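Local coordinates for putative fusidic acid resistance protein (Staphylococcus aureus, PDB 2YB5) that mediates resistance to the antibiotic fusidic acid, probably by binding elongation factor G and promoting its clearance from the ribosome, at residues A[7-11]-A[115-119]; A[14-19]-A[44-49]; A[130-134]-A[190-194]; A[148-154]-A[166-171]; A[158-163]-A[197-201]. All blocks are in the same frame, centred on the assembly; numbering follows the deposited sequence.

Contact 1 (A[7-11]-A[115-119]); sequences IEVYK and TKEIS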
# COMPACT_ATOMS: atom_id res chain seq x y z
N ILE A 7 6.32 1.37 -11.84
CA ILE A 7 5.22 0.61 -11.23
C ILE A 7 4.61 1.34 -10.05
O ILE A 7 5.23 2.22 -9.46
CB ILE A 7 5.69 -0.80 -10.76
CG1 ILE A 7 6.83 -0.70 -9.74
CG2 ILE A 7 6.12 -1.64 -11.96
CD1 ILE A 7 6.98 -1.93 -8.89
N GLU A 8 3.39 0.94 -9.70
CA GLU A 8 2.71 1.54 -8.55
C GLU A 8 3.34 1.07 -7.24
O GLU A 8 3.96 0.00 -7.17
CB GLU A 8 1.22 1.19 -8.60
CG GLU A 8 0.50 1.67 -9.87
CD GLU A 8 0.61 3.17 -10.09
OE1 GLU A 8 0.60 3.94 -9.10
OE2 GLU A 8 0.70 3.59 -11.27
N VAL A 9 3.21 1.90 -6.21
CA VAL A 9 3.70 1.57 -4.87
C VAL A 9 3.14 0.24 -4.37
O VAL A 9 3.87 -0.58 -3.79
CB VAL A 9 3.35 2.72 -3.86
CG1 VAL A 9 3.52 2.26 -2.43
CG2 VAL A 9 4.21 3.96 -4.14
N TYR A 10 1.84 0.01 -4.57
CA TYR A 10 1.24 -1.27 -4.15
C TYR A 10 1.81 -2.50 -4.89
O TYR A 10 1.92 -3.57 -4.30
CB TYR A 10 -0.29 -1.22 -4.23
CG TYR A 10 -0.88 -1.07 -5.61
CD1 TYR A 10 -1.15 -2.18 -6.41
CD2 TYR A 10 -1.22 0.19 -6.10
CE1 TYR A 10 -1.71 -2.04 -7.67
CE2 TYR A 10 -1.78 0.33 -7.36
CZ TYR A 10 -2.02 -0.78 -8.13
OH TYR A 10 -2.58 -0.61 -9.38
N LYS A 11 2.22 -2.34 -6.15
CA LYS A 11 2.89 -3.42 -6.88
C LYS A 11 4.27 -3.72 -6.30
O LYS A 11 4.69 -4.88 -6.28
CB LYS A 11 3.02 -3.12 -8.38
CG LYS A 11 1.69 -3.16 -9.14
CD LYS A 11 1.24 -4.59 -9.40
CE LYS A 11 -0.11 -4.67 -10.12
NZ LYS A 11 -0.44 -6.09 -10.52
N THR A 115 6.95 9.51 -0.61
CA THR A 115 5.94 9.33 -1.66
C THR A 115 6.09 8.02 -2.45
O THR A 115 5.20 7.66 -3.21
CB THR A 115 5.86 10.55 -2.62
OG1 THR A 115 7.15 10.85 -3.16
CG2 THR A 115 5.32 11.76 -1.87
N LYS A 116 7.19 7.30 -2.24
CA LYS A 116 7.35 5.96 -2.81
C LYS A 116 6.84 4.86 -1.85
O LYS A 116 7.05 3.68 -2.10
CB LYS A 116 8.83 5.70 -3.15
CG LYS A 116 9.40 6.67 -4.19
CD LYS A 116 10.90 6.45 -4.36
CE LYS A 116 11.50 7.43 -5.34
NZ LYS A 116 11.05 7.19 -6.74
N GLU A 117 6.21 5.27 -0.75
CA GLU A 117 5.74 4.34 0.27
C GLU A 117 4.25 4.39 0.51
O GLU A 117 3.74 3.68 1.39
CB GLU A 117 6.44 4.62 1.60
CG GLU A 117 7.94 4.52 1.55
CD GLU A 117 8.54 4.51 2.94
OE1 GLU A 117 8.14 5.38 3.75
OE2 GLU A 117 9.38 3.63 3.23
N ILE A 118 3.52 5.20 -0.25
CA ILE A 118 2.08 5.27 -0.09
C ILE A 118 1.32 5.09 -1.39
O ILE A 118 1.69 5.65 -2.43
CB ILE A 118 1.62 6.56 0.63
CG1 ILE A 118 2.24 7.81 0.02
CG2 ILE A 118 1.93 6.50 2.13
CD1 ILE A 118 1.53 9.08 0.49
N SER A 119 0.28 4.27 -1.32
CA SER A 119 -0.69 4.11 -2.37
C SER A 119 -1.86 5.05 -2.10
O SER A 119 -2.59 5.44 -3.00
CB SER A 119 -1.19 2.68 -2.43
OG SER A 119 -0.14 1.82 -2.83
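The side chain of Val9 lies over the backbone of the loop 115-119, which bends around it. Val9 CG2 is 3.5 Å from Lys116 O and 3.5 Å from Ile118 O, while Val9 CG1 approaches Glu117 C at 3.7 Å and Ser119 OG at 3.7 Å. The methyl groups thus meet main-chain carbonyls more than apolar side chains, and Val9 supplies 91 Å² of the 214 Å² buried in the contact. Ser119, the closest residue to it by CA position, is the other main contributor. Its hydroxyl reaches the start of the helix, with Ser119 OG 3.2 Å from Tyr10 N and 3.4 Å from Tyr10 CB, but the angle at the amide is too poor for a hydrogen bond, and the segments are held by packing alone. Glu8 is at the N-cap position, and Val9 and Tyr10, the first helical residues, are those the loop meets. This is a junction between the helical N-terminal region, which belongs to the elongation factor G-binding protein family, and the region of the treble-clef zinc finger, just before strand 121-125. The CB atoms of Glu117 and Ile118 point away from Val9, and Ile118 packs against Phe195 of helix 194-200. Lys116 sends its amine away from the helix to a salt bridge with Asp86, which also accepts a hydrogen bond from Thr115 OG1. Tyr10 and Ser119 both touch Ile204 of helix 204-214.

Contact 2 (A[14-19]-A[44-49]); sequences KVKQLV and EINDIF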
# COMPACT_ATOMS: atom_id res chain seq x y z
N LYS A 14 3.78 -5.85 -3.30
CA LYS A 14 3.56 -7.23 -3.75
C LYS A 14 4.90 -7.89 -4.14
O LYS A 14 5.18 -9.00 -3.68
CB LYS A 14 2.55 -7.29 -4.90
CG LYS A 14 2.19 -8.68 -5.37
CD LYS A 14 1.32 -9.41 -4.38
CE LYS A 14 1.06 -10.82 -4.85
NZ LYS A 14 0.15 -11.59 -3.95
N VAL A 15 5.71 -7.22 -4.97
CA VAL A 15 7.03 -7.75 -5.35
C VAL A 15 7.83 -8.17 -4.10
O VAL A 15 8.42 -9.25 -4.05
CB VAL A 15 7.88 -6.76 -6.20
CG1 VAL A 15 9.31 -7.25 -6.33
CG2 VAL A 15 7.29 -6.56 -7.60
N LYS A 16 7.82 -7.30 -3.09
CA LYS A 16 8.52 -7.53 -1.83
C LYS A 16 7.95 -8.74 -1.10
O LYS A 16 8.71 -9.62 -0.67
CB LYS A 16 8.42 -6.26 -0.99
CG LYS A 16 8.99 -6.31 0.42
CD LYS A 16 8.69 -5.01 1.17
CE LYS A 16 7.21 -4.92 1.59
NZ LYS A 16 6.79 -3.57 2.13
N GLN A 17 6.63 -8.81 -0.98
CA GLN A 17 5.96 -9.98 -0.40
C GLN A 17 6.33 -11.28 -1.14
O GLN A 17 6.45 -12.33 -0.51
CB GLN A 17 4.44 -9.79 -0.37
CG GLN A 17 3.96 -8.79 0.69
CD GLN A 17 2.47 -8.47 0.61
OE1 GLN A 17 1.98 -7.58 1.30
NE2 GLN A 17 1.74 -9.21 -0.24
N LEU A 18 6.50 -11.21 -2.46
CA LEU A 18 6.87 -12.40 -3.23
C LEU A 18 8.32 -12.81 -2.97
O LEU A 18 8.62 -14.01 -2.87
CB LEU A 18 6.63 -12.18 -4.73
CG LEU A 18 5.17 -12.01 -5.15
CD1 LEU A 18 5.10 -11.31 -6.50
CD2 LEU A 18 4.44 -13.34 -5.19
N VAL A 19 9.21 -11.83 -2.84
CA VAL A 19 10.61 -12.10 -2.55
C VAL A 19 10.77 -12.79 -1.19
O VAL A 19 11.53 -13.75 -1.08
CB VAL A 19 11.47 -10.82 -2.63
CG1 VAL A 19 12.85 -11.06 -2.06
CG2 VAL A 19 11.57 -10.36 -4.09
N GLU A 44 5.75 -14.36 -11.17
CA GLU A 44 4.87 -13.31 -10.63
C GLU A 44 5.60 -11.98 -10.52
O GLU A 44 5.05 -10.93 -10.88
CB GLU A 44 4.33 -13.68 -9.25
CG GLU A 44 3.35 -14.86 -9.25
CD GLU A 44 2.03 -14.50 -9.89
OE1 GLU A 44 1.31 -13.65 -9.31
OE2 GLU A 44 1.71 -15.07 -10.96
N ILE A 45 6.83 -12.02 -10.03
CA ILE A 45 7.64 -10.81 -9.91
C ILE A 45 7.89 -10.19 -11.28
O ILE A 45 7.73 -8.97 -11.46
CB ILE A 45 8.99 -11.10 -9.22
CG1 ILE A 45 8.75 -11.51 -7.77
CG2 ILE A 45 9.92 -9.87 -9.30
CD1 ILE A 45 9.96 -12.00 -7.05
N ASN A 46 8.29 -11.03 -12.23
CA ASN A 46 8.60 -10.61 -13.60
C ASN A 46 7.41 -10.01 -14.32
O ASN A 46 7.55 -8.99 -15.01
CB ASN A 46 9.13 -11.81 -14.41
CG ASN A 46 9.67 -11.40 -15.78
OD1 ASN A 46 10.52 -10.52 -15.90
ND2 ASN A 46 9.18 -12.07 -16.82
N ASP A 47 6.25 -10.64 -14.18
CA ASP A 47 5.04 -10.14 -14.82
C ASP A 47 4.68 -8.72 -14.35
O ASP A 47 4.26 -7.90 -15.16
CB ASP A 47 3.87 -11.12 -14.60
CG ASP A 47 4.00 -12.39 -15.43
OD1 ASP A 47 4.79 -12.41 -16.40
OD2 ASP A 47 3.32 -13.39 -15.10
N ILE A 48 4.89 -8.43 -13.07
CA ILE A 48 4.66 -7.09 -12.52
C ILE A 48 5.46 -6.03 -13.30
O ILE A 48 5.00 -4.90 -13.47
CB ILE A 48 5.01 -7.01 -11.02
CG1 ILE A 48 3.95 -7.76 -10.19
CG2 ILE A 48 5.11 -5.57 -10.55
CD1 ILE A 48 4.32 -7.91 -8.74
N PHE A 49 6.64 -6.42 -13.79
CA PHE A 49 7.47 -5.53 -14.60
C PHE A 49 7.22 -5.67 -16.11
O PHE A 49 7.36 -4.69 -16.84
CB PHE A 49 8.95 -5.72 -14.26
CG PHE A 49 9.31 -5.21 -12.89
CD1 PHE A 49 9.55 -3.85 -12.67
CD2 PHE A 49 9.37 -6.08 -11.81
CE1 PHE A 49 9.89 -3.38 -11.41
CE2 PHE A 49 9.70 -5.61 -10.54
CZ PHE A 49 9.96 -4.26 -10.34
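Val15, Ile45 and Leu18 account for most of the 336 Å² buried where helix 9-27 packs against helix 35-50. The two short segments run nearly antiparallel, at 162°, with their axes 9.7 Å apart, and Val15 and Ile45 have the closest CA atoms, at 5.5 Å. Val15 places CG1 4.0 Å from Ile45 CG2 and CG2 3.5 Å from Ile48 CD1, so it fits between side chains one turn apart on the partner helix; the same CG2 is 3.9 Å from Phe49 CE2. One turn further on, Leu18 sets CB 3.8 Å from Ile45 CG1 and CD1 3.7 Å from Glu44 CB. Ile45 also receives Val19, whose CG2 is 3.7 Å from Ile45 CD1. No hydrogen bond crosses this apolar interface, an antiparallel helix pair within the N-terminal helical bundle. Helix 59-63 adds Phe59 against Val19 and Ile45, and helix 70-80 closes on the pair through Leu77 against Val15 and Leu80 against Phe49.

Contact 3 (A[130-134]-A[190-194]); sequences RKYIV and ICYDS. With ZN (zinc ion), chain C.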
# COMPACT_ATOMS: atom_id res chain seq x y z
N ARG A 130 -10.84 12.64 13.53
CA ARG A 130 -11.13 12.40 12.13
C ARG A 130 -9.92 11.78 11.44
O ARG A 130 -8.78 12.00 11.86
CB ARG A 130 -11.49 13.74 11.49
CG ARG A 130 -12.04 13.66 10.07
CD ARG A 130 -12.53 15.03 9.62
NE ARG A 130 -13.78 15.42 10.28
CZ ARG A 130 -14.46 16.53 10.01
NH1 ARG A 130 -14.05 17.39 9.08
NH2 ARG A 130 -15.58 16.78 10.67
N LYS A 131 -10.18 10.97 10.41
CA LYS A 131 -9.14 10.59 9.45
C LYS A 131 -9.62 11.01 8.07
O LYS A 131 -10.79 10.85 7.73
CB LYS A 131 -8.83 9.08 9.47
CG LYS A 131 -7.77 8.64 8.44
CD LYS A 131 -7.64 7.13 8.28
CE LYS A 131 -7.03 6.42 9.49
NZ LYS A 131 -5.62 6.85 9.72
N TYR A 132 -8.68 11.56 7.31
CA TYR A 132 -8.88 11.92 5.92
C TYR A 132 -8.09 10.93 5.07
O TYR A 132 -6.97 10.56 5.44
CB TYR A 132 -8.31 13.31 5.66
CG TYR A 132 -9.07 14.42 6.32
CD1 TYR A 132 -10.15 15.01 5.68
CD2 TYR A 132 -8.69 14.91 7.56
CE1 TYR A 132 -10.83 16.03 6.26
CE2 TYR A 132 -9.37 15.95 8.15
CZ TYR A 132 -10.45 16.50 7.49
OH TYR A 132 -11.15 17.54 8.05
N ILE A 133 -8.66 10.52 3.93
CA ILE A 133 -8.01 9.60 3.02
C ILE A 133 -8.11 10.14 1.60
O ILE A 133 -9.20 10.39 1.13
CB ILE A 133 -8.63 8.18 3.10
CG1 ILE A 133 -8.19 7.49 4.40
CG2 ILE A 133 -8.25 7.34 1.87
CD1 ILE A 133 -9.15 6.37 4.89
N VAL A 134 -6.98 10.33 0.93
CA VAL A 134 -6.93 10.81 -0.44
C VAL A 134 -6.19 9.78 -1.30
O VAL A 134 -5.21 9.17 -0.85
CB VAL A 134 -6.25 12.21 -0.54
CG1 VAL A 134 -6.00 12.63 -1.99
CG2 VAL A 134 -7.11 13.26 0.19
N ILE A 190 -10.03 -0.24 10.49
CA ILE A 190 -8.85 -0.06 9.66
C ILE A 190 -7.65 0.35 10.51
O ILE A 190 -7.80 0.74 11.68
CB ILE A 190 -9.07 1.00 8.56
CG1 ILE A 190 -9.36 2.38 9.19
CG2 ILE A 190 -10.18 0.57 7.61
CD1 ILE A 190 -9.54 3.52 8.17
N CYS A 191 -6.46 0.29 9.91
CA CYS A 191 -5.23 0.69 10.57
C CYS A 191 -5.37 2.12 11.06
O CYS A 191 -5.74 3.01 10.30
CB CYS A 191 -4.04 0.58 9.61
SG CYS A 191 -3.59 -1.11 8.98
N TYR A 192 -5.12 2.35 12.34
CA TYR A 192 -5.11 3.70 12.87
C TYR A 192 -4.07 4.56 12.14
O TYR A 192 -4.33 5.71 11.80
CB TYR A 192 -4.79 3.70 14.36
CG TYR A 192 -5.02 5.06 14.97
CD1 TYR A 192 -6.31 5.51 15.19
CD2 TYR A 192 -3.96 5.90 15.29
CE1 TYR A 192 -6.55 6.76 15.73
CE2 TYR A 192 -4.18 7.15 15.83
CZ TYR A 192 -5.49 7.58 16.05
OH TYR A 192 -5.76 8.81 16.60
N ASP A 193 -2.91 3.96 11.92
CA ASP A 193 -1.79 4.59 11.24
C ASP A 193 -1.77 4.16 9.76
O ASP A 193 -1.37 3.04 9.44
CB ASP A 193 -0.49 4.19 11.94
CG ASP A 193 0.74 4.72 11.26
OD1 ASP A 193 0.63 5.51 10.31
OD2 ASP A 193 1.84 4.34 11.69
N SER A 194 -2.22 5.05 8.88
CA SER A 194 -2.33 4.76 7.46
C SER A 194 -0.97 4.53 6.80
O SER A 194 -0.89 3.87 5.77
CB SER A 194 -3.08 5.88 6.75
OG SER A 194 -4.39 6.00 7.29
ZN ZN C . -4.34 -1.46 7.02
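Cys191, a ligand of the zinc ion in the treble-clef zinc finger, sits at the end of strand 186-191, and the turn that follows it is tied to strand 130-136 by a single lysine. Cys191 SG binds ZN at 2.1 Å, with Cys158, Cys161 and Cys197 completing the four-cysteine site. The two segments are not paired as strands: the nearest CA atoms, Lys131 with Tyr192 and Ile133 with Ser194, are 8.7 Å apart, and side chains bridge the gap. Lys131 points toward the turn and contributes 82 Å² of the 180 Å² buried. Its aliphatic part packs, with Lys131 CE 4.1 Å from Ile190 CD1 and 3.7 Å from Cys191 O. Ile133 CD1 also approaches Ile190 CD1, at 4.4 Å, and Phe170 of strand 167-172 touches Lys131, Ile133 and Ile190. The CA-to-CB bond of Tyr192 points away from the strand; Lys131 NZ lies near the ring normal, but at 5.8 Å from the ring centroid any cation-pi attraction is weak at most. Asp193 takes the N-cap position of helix 194-200, its OD1 accepting a hydrogen bond from Phe195 N, so the chain passes from a zinc ligand into a helix within three residues. The buried amine, which also bonds Asn124 OD1, spans this turn with two hydrogen bonds: Lys131 NZ donates to Tyr192 O at 2.7 Å and to Ser194 OG at 2.9 Å.

Contact 4 (A[148-154]-A[166-171]); sequences EISPNKV and DTSLFL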
# COMPACT_ATOMS: atom_id res chain seq x y z
N GLU A 148 -15.04 9.68 11.20
CA GLU A 148 -14.65 9.59 12.60
C GLU A 148 -13.88 8.31 12.87
O GLU A 148 -14.27 7.21 12.44
CB GLU A 148 -15.89 9.65 13.51
CG GLU A 148 -15.54 9.81 15.00
CD GLU A 148 -16.76 9.96 15.91
OE1 GLU A 148 -17.47 10.99 15.80
OE2 GLU A 148 -17.01 9.04 16.72
N ILE A 149 -12.78 8.45 13.60
CA ILE A 149 -12.02 7.29 14.04
C ILE A 149 -11.62 7.46 15.51
O ILE A 149 -10.96 8.42 15.87
CB ILE A 149 -10.79 7.06 13.11
CG1 ILE A 149 -10.18 5.68 13.37
CG2 ILE A 149 -9.76 8.18 13.25
CD1 ILE A 149 -9.28 5.16 12.25
N SER A 150 -12.08 6.55 16.37
CA SER A 150 -11.75 6.65 17.79
C SER A 150 -10.27 6.37 18.02
O SER A 150 -9.71 5.47 17.39
CB SER A 150 -12.58 5.68 18.60
OG SER A 150 -12.41 5.95 19.98
N PRO A 151 -9.62 7.15 18.91
CA PRO A 151 -8.20 6.95 19.18
C PRO A 151 -7.93 5.77 20.09
O PRO A 151 -6.78 5.41 20.31
CB PRO A 151 -7.80 8.27 19.87
CG PRO A 151 -9.04 8.68 20.60
CD PRO A 151 -10.19 8.22 19.74
N ASN A 152 -9.00 5.16 20.61
CA ASN A 152 -8.90 3.94 21.39
C ASN A 152 -8.82 2.75 20.43
O ASN A 152 -9.82 2.38 19.81
CB ASN A 152 -10.08 3.82 22.35
CG ASN A 152 -10.19 5.02 23.29
OD1 ASN A 152 -9.20 5.71 23.57
ND2 ASN A 152 -11.39 5.27 23.79
N LYS A 153 -7.63 2.17 20.30
CA LYS A 153 -7.35 1.17 19.26
C LYS A 153 -7.57 -0.24 19.78
O LYS A 153 -7.42 -0.48 20.97
CB LYS A 153 -5.90 1.32 18.76
CG LYS A 153 -5.56 2.74 18.29
CD LYS A 153 -4.13 2.88 17.79
CE LYS A 153 -3.10 2.62 18.89
NZ LYS A 153 -1.76 3.17 18.54
N VAL A 154 -7.94 -1.15 18.89
CA VAL A 154 -8.07 -2.57 19.21
C VAL A 154 -7.40 -3.41 18.12
O VAL A 154 -7.50 -3.10 16.92
CB VAL A 154 -9.55 -3.01 19.39
CG1 VAL A 154 -10.20 -2.27 20.55
CG2 VAL A 154 -10.35 -2.82 18.13
N ASP A 166 -2.94 -2.39 14.76
CA ASP A 166 -3.67 -1.57 15.72
C ASP A 166 -4.73 -0.82 14.93
O ASP A 166 -4.42 0.06 14.14
CB ASP A 166 -2.73 -0.59 16.44
CG ASP A 166 -1.69 -1.30 17.31
OD1 ASP A 166 -2.02 -2.32 17.94
OD2 ASP A 166 -0.55 -0.81 17.36
N THR A 167 -5.99 -1.21 15.13
CA THR A 167 -7.09 -0.73 14.31
C THR A 167 -8.08 0.11 15.11
O THR A 167 -8.11 0.05 16.33
CB THR A 167 -7.86 -1.91 13.66
OG1 THR A 167 -8.67 -2.55 14.65
CG2 THR A 167 -6.89 -2.92 13.04
N SER A 168 -8.87 0.90 14.40
CA SER A 168 -10.01 1.59 15.01
C SER A 168 -11.12 1.66 13.99
O SER A 168 -10.89 1.52 12.78
CB SER A 168 -9.65 3.00 15.42
OG SER A 168 -8.57 3.02 16.32
N LEU A 169 -12.32 1.90 14.49
CA LEU A 169 -13.50 1.92 13.65
C LEU A 169 -13.55 3.25 12.93
O LEU A 169 -13.62 4.31 13.56
CB LEU A 169 -14.77 1.72 14.49
CG LEU A 169 -16.09 1.69 13.72
CD1 LEU A 169 -16.08 0.61 12.64
CD2 LEU A 169 -17.26 1.49 14.70
N PHE A 170 -13.51 3.18 11.60
CA PHE A 170 -13.64 4.36 10.75
C PHE A 170 -15.08 4.45 10.28
O PHE A 170 -15.55 3.59 9.54
CB PHE A 170 -12.69 4.24 9.55
CG PHE A 170 -12.81 5.37 8.56
CD1 PHE A 170 -13.78 5.36 7.57
CD2 PHE A 170 -11.91 6.44 8.60
CE1 PHE A 170 -13.86 6.42 6.63
CE2 PHE A 170 -12.00 7.49 7.68
CZ PHE A 170 -12.97 7.48 6.70
N LEU A 171 -15.78 5.51 10.70
CA LEU A 171 -17.17 5.72 10.33
C LEU A 171 -17.31 6.86 9.33
O LEU A 171 -16.92 7.99 9.61
CB LEU A 171 -18.02 6.01 11.57
CG LEU A 171 -18.24 4.80 12.49
CD1 LEU A 171 -19.18 5.16 13.63
CD2 LEU A 171 -18.76 3.64 11.71
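Strands 142-149 and 167-172 are antiparallel neighbours in the five-stranded sheet of the zinc-finger region, and here the pairing opens and then resumes. Glu148 and Leu171 form a hydrogen-bonded pair, with Glu148 N to Leu171 O at 3.0 Å and Leu171 N to Glu148 O at 2.9 Å. Beyond Ile149 the segment 148-154 swings out through Ser150, Pro151 and Asn152, and it returns at Val154, which pairs with Thr167. Ser168 faces the opening. Its m rotamer (chi1 -57°) brings Ser168 OG to 2.9 Å from Ser150 O, and Ile149, in a t,t conformation, lays CG1 3.4 Å from Ser168 CB. Phe170, with chi1 t, shares a face of the sheet with Ile149 and meets Phe210 and Ile214 of helix 204-214. At the exposed end the side chain of Lys153 runs beside that of Asp166, Lys153 CD to Asp166 CB at 4.0 Å, but Lys153 NZ stays 4.3 Å from Asp166 OD2, beyond a salt bridge. Thr167 adopts chi1 75° (p), which turns its hydroxyl toward Val154, at the start of strand 154-155: Val154 O accepts from both Thr167 N at 3.0 Å and Thr167 OG1 at 2.6 Å.

Contact 5 (A[158-163]-A[197-201]); sequences CKICNQ and CNQNL. With ZN (zinc ion), chain C.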
# COMPACT_ATOMS: atom_id res chain seq x y z
N CYS A 158 -7.21 -5.14 9.62
CA CYS A 158 -7.57 -3.92 8.92
C CYS A 158 -8.35 -4.29 7.67
O CYS A 158 -7.90 -5.11 6.89
CB CYS A 158 -6.32 -3.13 8.53
SG CYS A 158 -6.59 -1.83 7.28
N LYS A 159 -9.51 -3.69 7.45
CA LYS A 159 -10.27 -4.03 6.25
C LYS A 159 -9.81 -3.35 4.95
O LYS A 159 -10.46 -3.51 3.92
CB LYS A 159 -11.76 -3.84 6.50
CG LYS A 159 -12.29 -4.74 7.63
CD LYS A 159 -12.18 -6.24 7.31
CE LYS A 159 -12.63 -7.09 8.50
NZ LYS A 159 -12.47 -8.56 8.27
N ILE A 160 -8.70 -2.61 4.99
CA ILE A 160 -8.08 -2.13 3.76
C ILE A 160 -6.94 -3.06 3.31
O ILE A 160 -6.97 -3.57 2.20
CB ILE A 160 -7.57 -0.70 3.92
CG1 ILE A 160 -8.75 0.27 3.99
CG2 ILE A 160 -6.65 -0.31 2.74
CD1 ILE A 160 -8.40 1.61 4.51
N CYS A 161 -5.95 -3.27 4.16
CA CYS A 161 -4.78 -4.05 3.80
C CYS A 161 -4.95 -5.52 4.17
O CYS A 161 -4.11 -6.33 3.80
CB CYS A 161 -3.53 -3.48 4.48
SG CYS A 161 -3.53 -3.57 6.29
N ASN A 162 -6.01 -5.84 4.92
CA ASN A 162 -6.34 -7.19 5.37
C ASN A 162 -5.36 -7.83 6.35
O ASN A 162 -5.51 -9.00 6.66
CB ASN A 162 -6.56 -8.13 4.17
CG ASN A 162 -7.79 -7.77 3.36
OD1 ASN A 162 -7.77 -7.84 2.13
ND2 ASN A 162 -8.86 -7.40 4.04
N GLN A 163 -4.39 -7.08 6.87
CA GLN A 163 -3.47 -7.64 7.86
C GLN A 163 -3.87 -7.27 9.29
O GLN A 163 -4.75 -6.43 9.50
CB GLN A 163 -2.04 -7.20 7.55
CG GLN A 163 -1.59 -7.64 6.15
CD GLN A 163 -0.08 -7.67 5.96
OE1 GLN A 163 0.67 -7.92 6.90
NE2 GLN A 163 0.37 -7.42 4.73
N CYS A 197 -0.36 0.90 7.38
CA CYS A 197 -1.28 0.31 6.39
C CYS A 197 -0.69 0.26 4.97
O CYS A 197 -0.74 -0.78 4.30
CB CYS A 197 -2.59 1.12 6.32
SG CYS A 197 -3.93 0.33 5.42
N ASN A 198 -0.14 1.38 4.53
CA ASN A 198 0.43 1.50 3.19
C ASN A 198 1.67 0.63 2.95
O ASN A 198 1.97 0.29 1.81
CB ASN A 198 0.73 2.95 2.85
CG ASN A 198 -0.47 3.68 2.30
OD1 ASN A 198 -0.77 3.58 1.11
ND2 ASN A 198 -1.19 4.41 3.17
N GLN A 199 2.37 0.26 4.03
CA GLN A 199 3.45 -0.73 3.98
C GLN A 199 2.90 -2.14 3.75
O GLN A 199 3.60 -2.99 3.21
CB GLN A 199 4.30 -0.71 5.26
CG GLN A 199 5.06 0.59 5.52
CD GLN A 199 6.15 0.84 4.50
OE1 GLN A 199 5.88 0.98 3.31
NE2 GLN A 199 7.41 0.90 4.96
N ASN A 200 1.67 -2.38 4.18
CA ASN A 200 1.02 -3.69 4.03
C ASN A 200 0.18 -3.82 2.76
O ASN A 200 -0.13 -4.93 2.33
CB ASN A 200 0.08 -3.97 5.21
CG ASN A 200 0.75 -3.74 6.58
OD1 ASN A 200 1.98 -3.83 6.71
ND2 ASN A 200 -0.09 -3.45 7.60
N LEU A 201 -0.25 -2.69 2.19
CA LEU A 201 -1.26 -2.73 1.14
C LEU A 201 -0.68 -3.17 -0.21
O LEU A 201 0.08 -2.43 -0.83
CB LEU A 201 -1.93 -1.35 1.00
CG LEU A 201 -2.99 -1.20 -0.10
CD1 LEU A 201 -4.13 -2.21 0.08
CD2 LEU A 201 -3.53 0.24 -0.13
ZN ZN C . -4.34 -1.46 7.02
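Cys197, in the helix 194-200, binds the zinc ion through SG at 2.4 Å and meets the other segment across the metal. Cys197 SG is 3.9 Å from Cys158 SG and 3.9 Å from Ile160 CG2, and Cys197 O lies 3.9 Å from Cys161 CB. Asn198 turns away, accepting hydrogen bonds from the backbone N of Ser119 and Tyr120. Asn200, one turn after Cys197, points back to the loop: its ND2 gives a weak hydrogen bond to Cys161 SG at 3.7 Å, while its CB packs against Gln163 NE2 at 3.5 Å. Leu201 ends the segment beside Cys161, the two CA atoms 4.6 Å apart, and extends CD1 to 4.1 Å from Ile160 CG2. The loop itself folds tightly around its own thiolates. Cys158 SG, 2.3 Å from ZN, accepts from Ile160 N at 3.2 Å and from Cys161 N at 3.5 Å, and Cys161 SG, 2.4 Å from ZN, receives a weak bond from Gln163 N at 3.7 Å. Backbone amides directed at the sulfurs are characteristic of the CxxC turn called a zinc knuckle; with Cys191 as fourth ligand and Cys197 supplied by a helix, the arrangement is that of a treble-clef zinc finger.

Overall arrangement
Contacts 3 and 5 share the zinc ion: Cys191 of contact 3 completes the site formed by three cysteines of contact 5, with centres 11 Å apart. Contact 4 is nested within the loop closed by contact 3 and joins it in one sheet, where Ile190 O lies 2.9 Å from Ser168 N; its Thr167 side chain is about 7 Å from the zinc. Contact 2, in the helical bundle, has its centre 27 Å from that of contact 3. Contact 1 helps link the two regions, touching contact 2 through Ile7 and Lys11 on Ile48, and contact 5 through Ser119 N and Asn198 OD1, 2.7 Å apart. Contacts 2 and 5 also touch, with Gln17 OE1 3.5 Å from Asn200 O.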